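Local atomic coordinates of epidermin leader peptide processing serine protease EpiP (Staphylococcus aureus subsp. aureus, PDB entry 3QFH), a protein that probably cleaves the leader peptide from the precursor of the lantibiotic epidermin, acting as a subtilisin-like serine endopeptidase. Residues A[21-27]-A[52-58]; A[49-53]-A[262-266]; A[151-157]-A[215-219]; A[79-83]-A[236-240]; A[126-130]-A[181-185]. The contacts are given in a common frame with arbitrary orientation. Numbering follows the deposited sequence.

Contact 1: A[21-27]-A[52-58]; sequences LYYSVEY and HVAQIKM. With SO4 (sulfate ion), chain L.
Two strands, 21-27 and 53-58, run antiparallel, their axes 4.6 Å apart at closest and their directions 150° apart. Hydrogen-bonded pairs are Leu21-Met58, Tyr23-Ile56 and Val25-Ala54; Tyr23 N to Ile56 O and Ile56 N to Tyr23 O are both 2.7 Å. Tyr27 N adds a bond to His52 O (2.8 Å). Tyr22 (m) lies with a ring face over Lys57, whose all-t chain runs alongside (Tyr22 CE1 to Lys57 CE 3.9 Å). This is the central strand pair of a propeptide domain with the ferredoxin-like strand order of subtilisin prosegments. Ser24 (m), Glu26 (t) and Val53 (m) share the Tyr22 face and meet helix 254-269. On the opposite face Tyr23 (m) touches Met58 (p), CD2 to CG 3.7 Å, and Val25 (t) meets Ile56 (m), CG2 to CD1 4.0 Å. Tyr27 (p) swings its ring over the strand end: His52 CB makes a CH-pi contact 4.2 Å from its centroid, and Tyr27 CE2 lies 3.8 Å from Ala54 CB. His52 NE2 donates to sulfate O4 (2.6 Å).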
# COMPACT_ATOMS: atom_id res chain seq x y z
N LEU A 21 4.77 26.92 -10.63
CA LEU A 21 4.96 25.48 -10.49
C LEU A 21 4.62 24.96 -9.10
O LEU A 21 4.52 25.73 -8.14
CB LEU A 21 6.41 25.11 -10.79
CG LEU A 21 7.00 25.60 -12.11
CD1 LEU A 21 8.50 25.27 -12.13
CD2 LEU A 21 6.27 25.02 -13.33
N TYR A 22 4.47 23.65 -9.01
CA TYR A 22 4.15 22.97 -7.76
C TYR A 22 5.42 22.65 -6.99
O TYR A 22 6.29 21.92 -7.48
CB TYR A 22 3.36 21.69 -8.03
CG TYR A 22 1.90 21.94 -8.41
CD1 TYR A 22 1.51 22.21 -9.73
CD2 TYR A 22 0.91 21.89 -7.43
CE1 TYR A 22 0.15 22.44 -10.05
CE2 TYR A 22 -0.44 22.13 -7.74
CZ TYR A 22 -0.81 22.40 -9.04
OH TYR A 22 -2.14 22.61 -9.30
N TYR A 23 5.54 23.20 -5.78
CA TYR A 23 6.68 22.91 -4.91
C TYR A 23 6.25 22.19 -3.65
O TYR A 23 5.20 22.48 -3.05
CB TYR A 23 7.43 24.19 -4.53
CG TYR A 23 8.21 24.78 -5.68
CD1 TYR A 23 9.51 24.35 -5.96
CD2 TYR A 23 7.64 25.75 -6.50
CE1 TYR A 23 10.23 24.87 -7.03
CE2 TYR A 23 8.36 26.28 -7.58
CZ TYR A 23 9.65 25.84 -7.83
OH TYR A 23 10.36 26.37 -8.89
N SER A 24 7.08 21.21 -3.28
CA SER A 24 6.90 20.47 -2.04
C SER A 24 7.77 21.16 -1.01
O SER A 24 8.96 21.41 -1.25
CB SER A 24 7.31 19.01 -2.22
OG SER A 24 6.41 18.36 -3.10
N VAL A 25 7.18 21.49 0.14
CA VAL A 25 7.88 22.24 1.16
C VAL A 25 7.80 21.60 2.54
O VAL A 25 6.71 21.24 3.00
CB VAL A 25 7.32 23.69 1.26
CG1 VAL A 25 8.06 24.48 2.31
CG2 VAL A 25 7.44 24.40 -0.09
N GLU A 26 8.96 21.46 3.18
CA GLU A 26 9.02 20.96 4.54
C GLU A 26 9.31 22.14 5.43
O GLU A 26 10.32 22.84 5.27
CB GLU A 26 10.08 19.85 4.68
CG GLU A 26 10.12 19.24 6.08
CD GLU A 26 10.85 17.90 6.15
OE1 GLU A 26 11.35 17.41 5.10
OE2 GLU A 26 10.89 17.32 7.26
N TYR A 27 8.40 22.40 6.36
CA TYR A 27 8.53 23.55 7.25
C TYR A 27 8.82 23.12 8.69
O TYR A 27 8.85 21.94 9.00
CB TYR A 27 7.30 24.46 7.14
CG TYR A 27 5.93 23.83 7.33
CD1 TYR A 27 5.32 23.79 8.57
CD2 TYR A 27 5.23 23.34 6.24
CE1 TYR A 27 4.05 23.25 8.73
CE2 TYR A 27 3.97 22.78 6.39
CZ TYR A 27 3.38 22.75 7.64
OH TYR A 27 2.12 22.20 7.79
N HIS A 52 4.49 18.51 9.06
CA HIS A 52 5.13 19.77 8.69
C HIS A 52 5.51 19.82 7.20
O HIS A 52 6.61 20.28 6.84
CB HIS A 52 6.35 20.05 9.59
CG HIS A 52 5.99 20.29 11.02
ND1 HIS A 52 6.48 19.53 12.05
CD2 HIS A 52 5.15 21.19 11.58
CE1 HIS A 52 5.99 19.97 13.19
NE2 HIS A 52 5.19 20.98 12.94
N VAL A 53 4.60 19.37 6.33
CA VAL A 53 4.83 19.43 4.89
C VAL A 53 3.63 20.03 4.16
O VAL A 53 2.47 19.82 4.55
CB VAL A 53 5.23 18.06 4.27
CG1 VAL A 53 6.55 17.56 4.85
CG2 VAL A 53 4.14 17.01 4.46
N ALA A 54 3.92 20.81 3.13
CA ALA A 54 2.88 21.45 2.35
C ALA A 54 3.29 21.49 0.90
O ALA A 54 4.47 21.33 0.57
CB ALA A 54 2.62 22.86 2.83
N GLN A 55 2.31 21.66 0.03
CA GLN A 55 2.59 21.80 -1.37
C GLN A 55 2.14 23.21 -1.68
O GLN A 55 1.06 23.63 -1.28
CB GLN A 55 1.85 20.78 -2.22
CG GLN A 55 2.40 20.67 -3.61
CD GLN A 55 1.67 19.61 -4.42
OE1 GLN A 55 0.46 19.43 -4.28
NE2 GLN A 55 2.41 18.93 -5.31
N ILE A 56 2.99 23.95 -2.36
CA ILE A 56 2.71 25.33 -2.67
C ILE A 56 2.92 25.57 -4.16
O ILE A 56 3.86 25.05 -4.77
CB ILE A 56 3.64 26.25 -1.84
CG1 ILE A 56 3.48 25.92 -0.34
CG2 ILE A 56 3.35 27.72 -2.13
CD1 ILE A 56 4.35 26.80 0.58
N LYS A 57 2.02 26.34 -4.74
CA LYS A 57 2.12 26.66 -6.13
C LYS A 57 2.73 28.06 -6.17
O LYS A 57 2.16 29.00 -5.61
CB LYS A 57 0.74 26.59 -6.79
CG LYS A 57 0.81 26.54 -8.29
CD LYS A 57 -0.56 26.37 -8.96
CE LYS A 57 -0.39 26.29 -10.48
NZ LYS A 57 -1.68 26.25 -11.22
N MET A 58 3.91 28.19 -6.76
CA MET A 58 4.58 29.49 -6.83
C MET A 58 5.61 29.58 -7.96
O MET A 58 6.01 28.56 -8.52
CB MET A 58 5.23 29.83 -5.49
CG MET A 58 6.15 28.78 -4.92
SD MET A 58 6.71 29.18 -3.22
CE MET A 58 7.52 27.65 -2.79
S SO4 L . 4.01 22.54 15.86
O1 SO4 L . 3.82 23.78 16.61
O2 SO4 L . 5.09 21.78 16.47
O3 SO4 L . 2.78 21.75 15.87
O4 SO4 L . 4.35 22.87 14.48

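Contact 2: A[49-53]-A[262-266]; sequences PELHV and KAINY. With SO4 (sulfate ion), chain L.
Residues 49-51 form a single 3-10 turn, with His52 N bonded to Pro49 O (3.1 Å), after which His52 adopts a left-handed conformation (phi 58°, psi 43°) and belongs with Val53 to a G1 beta bulge facing Ile48. Residues 262-266 are regular alpha-helix. The closest CA pair is Leu51 and Lys262, 6.5 Å apart. Leu51 (chi1 m, chi2 t) is the central side chain: CD1 lies 3.8 Å from Ala263 CB, while CD2 is 4.4 Å from Tyr266 CB. Tyr266 (chi1 t) brings its OH to 3.8 Å from Glu50 CG; that OH is hydrogen-bonded to Asn225. Lys262 bends at chi3 (p), which lets NZ donate a hydrogen bond to Leu51 O (2.9 Å). Propeptide and protease domain meet here, the hairpin turn of the first settling on helix 254-269 of the second, as in subtilisin-prosegment pairs. Because Lys262 NZ also makes a salt bridge to Glu26 of the propeptide, one lysine serves a backbone carbonyl and a carboxylate, giving an apolar leucine contact a polar, charged border.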
# COMPACT_ATOMS: atom_id res chain seq x y z
N PRO A 49 -0.33 19.13 8.45
CA PRO A 49 0.22 19.75 9.67
C PRO A 49 1.05 18.80 10.55
O PRO A 49 2.12 19.18 11.01
CB PRO A 49 -1.03 20.24 10.41
CG PRO A 49 -2.02 20.49 9.34
CD PRO A 49 -1.76 19.42 8.28
N GLU A 50 0.58 17.57 10.73
CA GLU A 50 1.27 16.57 11.56
C GLU A 50 2.68 16.23 11.08
O GLU A 50 3.49 15.76 11.86
CB GLU A 50 0.47 15.26 11.63
CG GLU A 50 -0.92 15.33 12.25
CD GLU A 50 -2.03 15.74 11.28
OE1 GLU A 50 -1.74 16.20 10.15
OE2 GLU A 50 -3.21 15.58 11.68
N LEU A 51 2.96 16.42 9.80
CA LEU A 51 4.29 16.10 9.26
C LEU A 51 5.09 17.34 8.88
O LEU A 51 6.21 17.24 8.40
CB LEU A 51 4.12 15.26 8.01
CG LEU A 51 3.25 14.01 8.14
CD1 LEU A 51 3.31 13.21 6.85
CD2 LEU A 51 3.67 13.17 9.32
N HIS A 52 4.49 18.51 9.06
CA HIS A 52 5.13 19.77 8.69
C HIS A 52 5.51 19.82 7.20
O HIS A 52 6.61 20.28 6.84
CB HIS A 52 6.35 20.05 9.59
CG HIS A 52 5.99 20.29 11.02
ND1 HIS A 52 6.48 19.53 12.05
CD2 HIS A 52 5.15 21.19 11.58
CE1 HIS A 52 5.99 19.97 13.19
NE2 HIS A 52 5.19 20.98 12.94
N VAL A 53 4.60 19.37 6.33
CA VAL A 53 4.83 19.43 4.89
C VAL A 53 3.63 20.03 4.16
O VAL A 53 2.47 19.82 4.55
CB VAL A 53 5.23 18.06 4.27
CG1 VAL A 53 6.55 17.56 4.85
CG2 VAL A 53 4.14 17.01 4.46
N LYS A 262 8.08 9.91 7.50
CA LYS A 262 7.50 10.50 8.73
C LYS A 262 6.06 10.05 8.93
O LYS A 262 5.64 9.82 10.06
CB LYS A 262 7.62 12.03 8.75
CG LYS A 262 9.06 12.51 8.95
CD LYS A 262 9.24 14.01 8.68
CE LYS A 262 8.52 14.90 9.68
NZ LYS A 262 8.76 16.37 9.41
N ALA A 263 5.31 9.88 7.85
CA ALA A 263 3.92 9.40 7.96
C ALA A 263 3.92 7.98 8.57
O ALA A 263 3.17 7.68 9.49
CB ALA A 263 3.26 9.38 6.58
N ILE A 264 4.78 7.11 8.02
CA ILE A 264 4.96 5.73 8.49
C ILE A 264 5.32 5.67 10.01
O ILE A 264 4.76 4.89 10.77
CB ILE A 264 6.02 5.00 7.61
CG1 ILE A 264 5.45 4.80 6.21
CG2 ILE A 264 6.43 3.64 8.21
CD1 ILE A 264 6.45 4.35 5.18
N ASN A 265 6.24 6.53 10.43
CA ASN A 265 6.66 6.56 11.84
C ASN A 265 5.56 7.14 12.71
O ASN A 265 5.42 6.77 13.87
CB ASN A 265 7.98 7.30 11.99
CG ASN A 265 9.15 6.56 11.30
OD1 ASN A 265 9.05 5.38 10.97
ND2 ASN A 265 10.26 7.26 11.12
N TYR A 266 4.79 8.06 12.14
CA TYR A 266 3.64 8.63 12.83
C TYR A 266 2.63 7.49 13.08
O TYR A 266 2.12 7.34 14.20
CB TYR A 266 3.02 9.76 12.01
CG TYR A 266 1.82 10.43 12.66
CD1 TYR A 266 1.97 11.56 13.44
CD2 TYR A 266 0.54 9.92 12.48
CE1 TYR A 266 0.87 12.18 14.03
CE2 TYR A 266 -0.55 10.52 13.04
CZ TYR A 266 -0.39 11.65 13.82
OH TYR A 266 -1.49 12.23 14.38
S SO4 L . 4.01 22.54 15.86
O1 SO4 L . 3.82 23.78 16.61
O2 SO4 L . 5.09 21.78 16.47
O3 SO4 L . 2.78 21.75 15.87
O4 SO4 L . 4.35 22.87 14.48

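Contact 3: A[151-157]-A[215-219]; sequences LVPLNGF and WVSKA
How a flat ring can fill a curved loop is well illustrated where residues 151-157, an irregular segment, lie against residues 215-219, near the start of helix 213-225. The loop folds through a type II turn from Pro153 to Gly156, closed by Gly156 N to Pro153 O at 2.9 Å; Gly156 itself has phi 48° and psi -146°, a conformation easiest for glycine. Into the hollow of this bend projects the indole of Trp215 (chi1 m, chi2 -18°). Pro153 CD lies over one ring face, 3.7 Å from the centroid of the six-membered ring in a CH-pi contact and 3.4 Å from Trp215 CE2. Leu151 O and Val152 CA also lie over a ring face, and Val152 (t) brings CG1 to 4.0 Å from Trp215 CZ3. The far rim of the indole meets the returning backbone, Trp215 CH2 standing 3.4 Å from Phe157 N and 3.7 Å from Gly156 C. A second bump is Leu151 (m, m), which sits against the helix: CD1 is 3.8 Å from Lys218 CG, and CG 3.9 Å from Ala219 CB. The two segments come nearest at the CA atoms of Leu151 and Trp215, 6.0 Å apart. Tyr46 of the propeptide joins this cluster, meeting the Trp215 ring, making a cation-pi pair with Lys218 and bonding to Leu151 O. With no hydrogen bond between the two segments, loop and helix are matched by CH-pi and van der Waals complementarity alone.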
# COMPACT_ATOMS: atom_id res chain seq x y z
N LEU A 151 -8.67 11.66 -0.14
CA LEU A 151 -7.53 12.58 0.06
C LEU A 151 -7.15 13.33 -1.23
O LEU A 151 -6.23 14.15 -1.22
CB LEU A 151 -6.31 11.84 0.63
CG LEU A 151 -6.36 11.51 2.13
CD1 LEU A 151 -6.36 12.80 2.97
CD2 LEU A 151 -7.57 10.64 2.51
N VAL A 152 -7.85 13.04 -2.33
CA VAL A 152 -7.58 13.72 -3.60
C VAL A 152 -8.15 15.14 -3.47
O VAL A 152 -9.32 15.32 -3.12
CB VAL A 152 -8.22 12.98 -4.78
CG1 VAL A 152 -7.93 13.73 -6.08
CG2 VAL A 152 -7.71 11.53 -4.85
N PRO A 153 -7.31 16.16 -3.71
CA PRO A 153 -7.79 17.53 -3.52
C PRO A 153 -8.67 18.04 -4.65
O PRO A 153 -8.78 17.41 -5.68
CB PRO A 153 -6.49 18.35 -3.43
CG PRO A 153 -5.52 17.59 -4.29
CD PRO A 153 -5.88 16.12 -4.08
N LEU A 154 -9.32 19.18 -4.41
CA LEU A 154 -10.12 19.84 -5.43
C LEU A 154 -9.22 20.02 -6.66
O LEU A 154 -8.07 20.46 -6.54
CB LEU A 154 -10.64 21.18 -4.91
CG LEU A 154 -11.40 22.11 -5.87
CD1 LEU A 154 -12.66 21.47 -6.42
CD2 LEU A 154 -11.73 23.44 -5.18
N ASN A 155 -9.74 19.61 -7.81
CA ASN A 155 -9.03 19.71 -9.10
C ASN A 155 -7.95 18.68 -9.31
O ASN A 155 -7.24 18.74 -10.31
CB ASN A 155 -8.51 21.12 -9.35
CG ASN A 155 -9.62 22.11 -9.56
OD1 ASN A 155 -10.64 21.79 -10.17
ND2 ASN A 155 -9.43 23.33 -9.07
N GLY A 156 -7.83 17.73 -8.39
CA GLY A 156 -6.89 16.61 -8.50
C GLY A 156 -5.44 16.84 -8.87
O GLY A 156 -4.84 17.84 -8.50
N PHE A 157 -4.85 15.90 -9.60
CA PHE A 157 -3.43 15.94 -9.91
C PHE A 157 -3.04 17.24 -10.62
O PHE A 157 -3.54 17.55 -11.70
CB PHE A 157 -3.01 14.71 -10.72
CG PHE A 157 -1.52 14.55 -10.91
CD1 PHE A 157 -0.70 14.19 -9.84
CD2 PHE A 157 -0.94 14.71 -12.16
CE1 PHE A 157 0.68 14.04 -10.00
CE2 PHE A 157 0.45 14.55 -12.34
CZ PHE A 157 1.25 14.21 -11.25
N TRP A 215 -0.16 12.98 -0.99
CA TRP A 215 -1.54 12.56 -0.70
C TRP A 215 -1.49 11.24 0.04
O TRP A 215 -2.24 11.02 1.01
CB TRP A 215 -2.42 12.39 -1.96
CG TRP A 215 -2.44 13.54 -2.95
CD1 TRP A 215 -2.05 14.83 -2.72
CD2 TRP A 215 -3.01 13.52 -4.26
NE1 TRP A 215 -2.26 15.59 -3.85
CE2 TRP A 215 -2.87 14.82 -4.80
CE3 TRP A 215 -3.60 12.52 -5.04
CZ2 TRP A 215 -3.28 15.14 -6.10
CZ3 TRP A 215 -4.01 12.84 -6.33
CH2 TRP A 215 -3.86 14.15 -6.84
N VAL A 216 -0.58 10.37 -0.40
CA VAL A 216 -0.39 9.08 0.24
C VAL A 216 0.02 9.26 1.71
O VAL A 216 -0.51 8.58 2.58
CB VAL A 216 0.68 8.24 -0.46
CG1 VAL A 216 0.93 6.92 0.31
CG2 VAL A 216 0.27 7.94 -1.94
N SER A 217 0.94 10.20 1.95
CA SER A 217 1.41 10.49 3.29
C SER A 217 0.28 10.99 4.16
O SER A 217 0.13 10.55 5.28
CB SER A 217 2.55 11.50 3.25
OG SER A 217 3.65 10.97 2.53
N LYS A 218 -0.56 11.87 3.62
CA LYS A 218 -1.68 12.37 4.41
C LYS A 218 -2.69 11.24 4.68
O LYS A 218 -3.30 11.20 5.74
CB LYS A 218 -2.34 13.55 3.71
CG LYS A 218 -3.32 14.29 4.59
CD LYS A 218 -3.89 15.50 3.87
CE LYS A 218 -4.80 16.31 4.77
NZ LYS A 218 -5.30 17.51 4.05
N ALA A 219 -2.85 10.34 3.72
CA ALA A 219 -3.75 9.19 3.89
C ALA A 219 -3.26 8.27 5.01
O ALA A 219 -4.06 7.73 5.78
CB ALA A 219 -3.94 8.42 2.54

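Contact 4: A[79-83]-A[236-240]; sequences TCSTC and GSYII
This is a side-chain-to-backbone contact between the tail of the propeptide and the protease domain of a subtilisin-like fold, where the chain leaving strand 73-78 comes alongside strand 237-241. In subtilases the prosegment tail characteristically enters the substrate cleft, and the course of residues 79-83, which end where the model breaks off after Cys83, is consistent with that. The two segments run in opposing senses, with CA atoms nearest at Thr82-Ile239 (5.5 Å) and Cys83-Ser237 (4.2 Å), yet no backbone-to-backbone hydrogen bond joins them. Thr82, with phi -83°, psi -34° and chi1 157° (t), does the linking: its OG1 donates to Tyr238 O across a short 2.5 Å and accepts a weak bond of 3.4 Å from Ser237 OG, for which Ser237 takes chi1 p. Tyr238 O is also bonded to Arg295, so this carbonyl receives two donors. Ile239 (t) lies beside the threonine, CB 3.9 Å from Thr82 OG1, and Leu213 at the start of helix 213-225 touches Thr82, Cys83, Ser237 and Ile239 together. Although the CA-to-CB bond of Cys83 points away, its backbone passes close, Cys83 CA 3.5 Å from Ser237 CB, and its SG still comes within 4.1 Å of that atom.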
# COMPACT_ATOMS: atom_id res chain seq x y z
N THR A 79 7.91 19.45 -6.96
CA THR A 79 7.22 18.17 -6.85
C THR A 79 7.42 17.45 -8.18
O THR A 79 7.27 18.07 -9.24
CB THR A 79 5.72 18.38 -6.66
OG1 THR A 79 5.49 19.38 -5.65
CG2 THR A 79 5.03 17.07 -6.29
N CYS A 80 7.78 16.17 -8.16
CA CYS A 80 7.98 15.43 -9.42
C CYS A 80 7.14 14.16 -9.54
O CYS A 80 6.49 13.75 -8.58
CB CYS A 80 9.46 15.12 -9.63
SG CYS A 80 10.45 16.61 -10.00
N SER A 81 7.15 13.55 -10.74
CA SER A 81 6.39 12.32 -11.03
C SER A 81 7.20 11.03 -10.83
O SER A 81 7.67 10.38 -11.78
CB SER A 81 5.82 12.36 -12.45
OG SER A 81 4.86 13.40 -12.58
N THR A 82 7.34 10.67 -9.55
CA THR A 82 8.07 9.49 -9.10
C THR A 82 7.26 8.17 -9.17
O THR A 82 7.82 7.10 -9.44
CB THR A 82 8.61 9.71 -7.66
OG1 THR A 82 8.84 8.44 -7.03
CG2 THR A 82 7.61 10.51 -6.81
N CYS A 83 5.95 8.26 -8.92
CA CYS A 83 5.07 7.08 -8.93
C CYS A 83 5.09 6.37 -10.28
O CYS A 83 5.48 5.20 -10.36
CB CYS A 83 3.64 7.49 -8.57
SG CYS A 83 3.49 8.25 -6.93
N GLY A 236 3.66 1.84 -5.01
CA GLY A 236 5.08 1.97 -4.89
C GLY A 236 5.52 3.11 -5.77
O GLY A 236 4.72 3.66 -6.54
N SER A 237 6.77 3.49 -5.65
CA SER A 237 7.32 4.53 -6.49
C SER A 237 8.82 4.51 -6.30
O SER A 237 9.32 4.17 -5.22
CB SER A 237 6.80 5.91 -6.09
OG SER A 237 7.37 6.30 -4.87
N TYR A 238 9.53 4.85 -7.35
CA TYR A 238 10.96 4.93 -7.27
C TYR A 238 11.23 6.40 -7.08
O TYR A 238 10.85 7.23 -7.92
CB TYR A 238 11.61 4.36 -8.51
CG TYR A 238 11.34 2.89 -8.63
CD1 TYR A 238 12.13 1.97 -7.95
CD2 TYR A 238 10.29 2.41 -9.40
CE1 TYR A 238 11.89 0.62 -8.04
CE2 TYR A 238 10.05 1.05 -9.50
CZ TYR A 238 10.86 0.16 -8.81
OH TYR A 238 10.63 -1.20 -8.88
N ILE A 239 11.88 6.72 -5.97
CA ILE A 239 12.13 8.09 -5.60
C ILE A 239 13.62 8.38 -5.63
O ILE A 239 14.44 7.53 -5.31
CB ILE A 239 11.52 8.34 -4.19
CG1 ILE A 239 11.41 9.82 -3.89
CG2 ILE A 239 12.31 7.58 -3.11
CD1 ILE A 239 10.64 10.10 -2.63
N ILE A 240 13.96 9.60 -6.06
CA ILE A 240 15.33 10.06 -6.11
C ILE A 240 15.61 10.90 -4.87
O ILE A 240 14.83 11.80 -4.53
CB ILE A 240 15.61 10.93 -7.38
CG1 ILE A 240 15.31 10.13 -8.65
CG2 ILE A 240 17.04 11.41 -7.38
CD1 ILE A 240 15.39 10.94 -9.92

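Contact 5: A[126-130]-A[181-185]; sequences IAIID and VSGQT
Alternation of side chains along a strand decides which of them a covering helix can meet, and residues 126-130 show it plainly. The strand belongs to the parallel sheet of the protease domain; helix 181-185 lies nearly antiparallel to it, the directions 162° apart and the short axes 10.0 Å apart at closest. CA atoms approach at Ile128-Ser182 (7.3 Å) and Ile126-Thr185 (8.1 Å). Apolar contact comes first: Ile128 (m, t) packs against the helix, CG2 reaching Val181 CG1 at 3.6 Å, with Val181 in t. Ile126, in the same rotamer, puts CD1 4.2 Å from Thr185 CB and also touches Ala394 of helix 382-400. Mixed contacts follow. Ile128 CD1 lies 3.6 Å from both Ser182 OG and Thr185 OG1; Ser182 (m) turns its hydroxyl to bond Gly178 O within the helix, so it can sit against a hydrocarbon chain. The polar element is Asp130 at the strand's end, whose chi1 of -144° lies between wells. Its OD2 rests 3.6 Å from Val181 CG2, while OD1 bonds to His177, where the helix begins. Asp130 and His177 have, with Ser383, the geometry of a subtilase catalytic triad. The helix and strand thus meet without any hydrogen bond between these segments, and the apolar seam leads up to a probable Asp-His relay at one end.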
# COMPACT_ATOMS: atom_id res chain seq x y z
N ILE A 126 -9.00 -2.43 8.92
CA ILE A 126 -7.94 -2.42 7.96
C ILE A 126 -8.12 -1.17 7.06
O ILE A 126 -9.18 -0.96 6.49
CB ILE A 126 -7.96 -3.69 7.09
CG1 ILE A 126 -7.92 -4.94 7.97
CG2 ILE A 126 -6.78 -3.69 6.11
CD1 ILE A 126 -8.18 -6.19 7.20
N ALA A 127 -7.09 -0.35 6.98
CA ALA A 127 -7.13 0.82 6.14
C ALA A 127 -6.45 0.43 4.85
O ALA A 127 -5.43 -0.30 4.85
CB ALA A 127 -6.41 2.00 6.78
N ILE A 128 -7.04 0.84 3.75
CA ILE A 128 -6.48 0.57 2.43
C ILE A 128 -6.29 1.91 1.77
O ILE A 128 -7.22 2.69 1.66
CB ILE A 128 -7.40 -0.34 1.57
CG1 ILE A 128 -7.71 -1.65 2.33
CG2 ILE A 128 -6.74 -0.68 0.21
CD1 ILE A 128 -8.78 -2.50 1.66
N ILE A 129 -5.06 2.20 1.36
CA ILE A 129 -4.75 3.44 0.68
C ILE A 129 -4.63 3.06 -0.79
O ILE A 129 -3.70 2.39 -1.17
CB ILE A 129 -3.48 4.05 1.26
CG1 ILE A 129 -3.71 4.33 2.75
CG2 ILE A 129 -3.10 5.32 0.50
CD1 ILE A 129 -2.49 4.81 3.48
N ASP A 130 -5.59 3.47 -1.62
CA ASP A 130 -5.58 3.04 -3.01
C ASP A 130 -6.46 3.94 -3.90
O ASP A 130 -6.69 5.13 -3.57
CB ASP A 130 -6.01 1.56 -3.07
CG ASP A 130 -5.27 0.76 -4.14
OD1 ASP A 130 -5.46 1.02 -5.36
OD2 ASP A 130 -4.51 -0.14 -3.75
N VAL A 181 -8.03 -4.83 -4.57
CA VAL A 181 -7.29 -4.95 -3.35
C VAL A 181 -8.24 -5.22 -2.19
O VAL A 181 -7.98 -6.07 -1.36
CB VAL A 181 -6.41 -3.68 -3.08
CG1 VAL A 181 -5.88 -3.68 -1.65
CG2 VAL A 181 -5.24 -3.61 -4.09
N SER A 182 -9.34 -4.48 -2.13
CA SER A 182 -10.30 -4.62 -1.04
C SER A 182 -10.89 -6.01 -0.96
O SER A 182 -11.22 -6.50 0.14
CB SER A 182 -11.42 -3.61 -1.20
OG SER A 182 -10.88 -2.31 -1.21
N GLY A 183 -11.07 -6.64 -2.11
CA GLY A 183 -11.59 -7.99 -2.15
C GLY A 183 -10.66 -8.99 -1.47
O GLY A 183 -11.14 -9.93 -0.79
N GLN A 184 -9.35 -8.79 -1.62
CA GLN A 184 -8.37 -9.69 -1.02
C GLN A 184 -8.36 -9.63 0.51
O GLN A 184 -8.11 -10.64 1.16
CB GLN A 184 -6.97 -9.43 -1.56
CG GLN A 184 -6.82 -9.78 -3.08
CD GLN A 184 -7.14 -11.25 -3.36
OE1 GLN A 184 -6.34 -12.13 -3.08
NE2 GLN A 184 -8.29 -11.49 -3.94
N THR A 185 -8.68 -8.48 1.08
CA THR A 185 -8.71 -8.35 2.53
C THR A 185 -10.08 -8.66 3.09
O THR A 185 -10.20 -9.31 4.13
CB THR A 185 -8.38 -6.90 3.03
OG1 THR A 185 -9.31 -5.96 2.48
CG2 THR A 185 -7.00 -6.47 2.69

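Contacts 1 and 5 are the buried cases: contact 1 is a strand pair held by backbone hydrogen bonds within the propeptide, contact 5 a side-chain interlock of helix and sheet within the protease domain, about 29 Å away between centres. Contacts 2 and 4, partly buried, join the two domains, contact 2 through one lysine bond beside an apolar leucine, contact 4 through a threonine hydroxyl with one short and one weak bond. Contacts 1 and 2 share His52 and Val53, and Thr79 of contact 4 bonds Ser24 of contact 1. Contact 3, also partly buried, stays apolar, its helix 213-225 serving as common ground: Ser217 touches Leu51 and Ala263, and Ala219 meets Ile129 of contact 5.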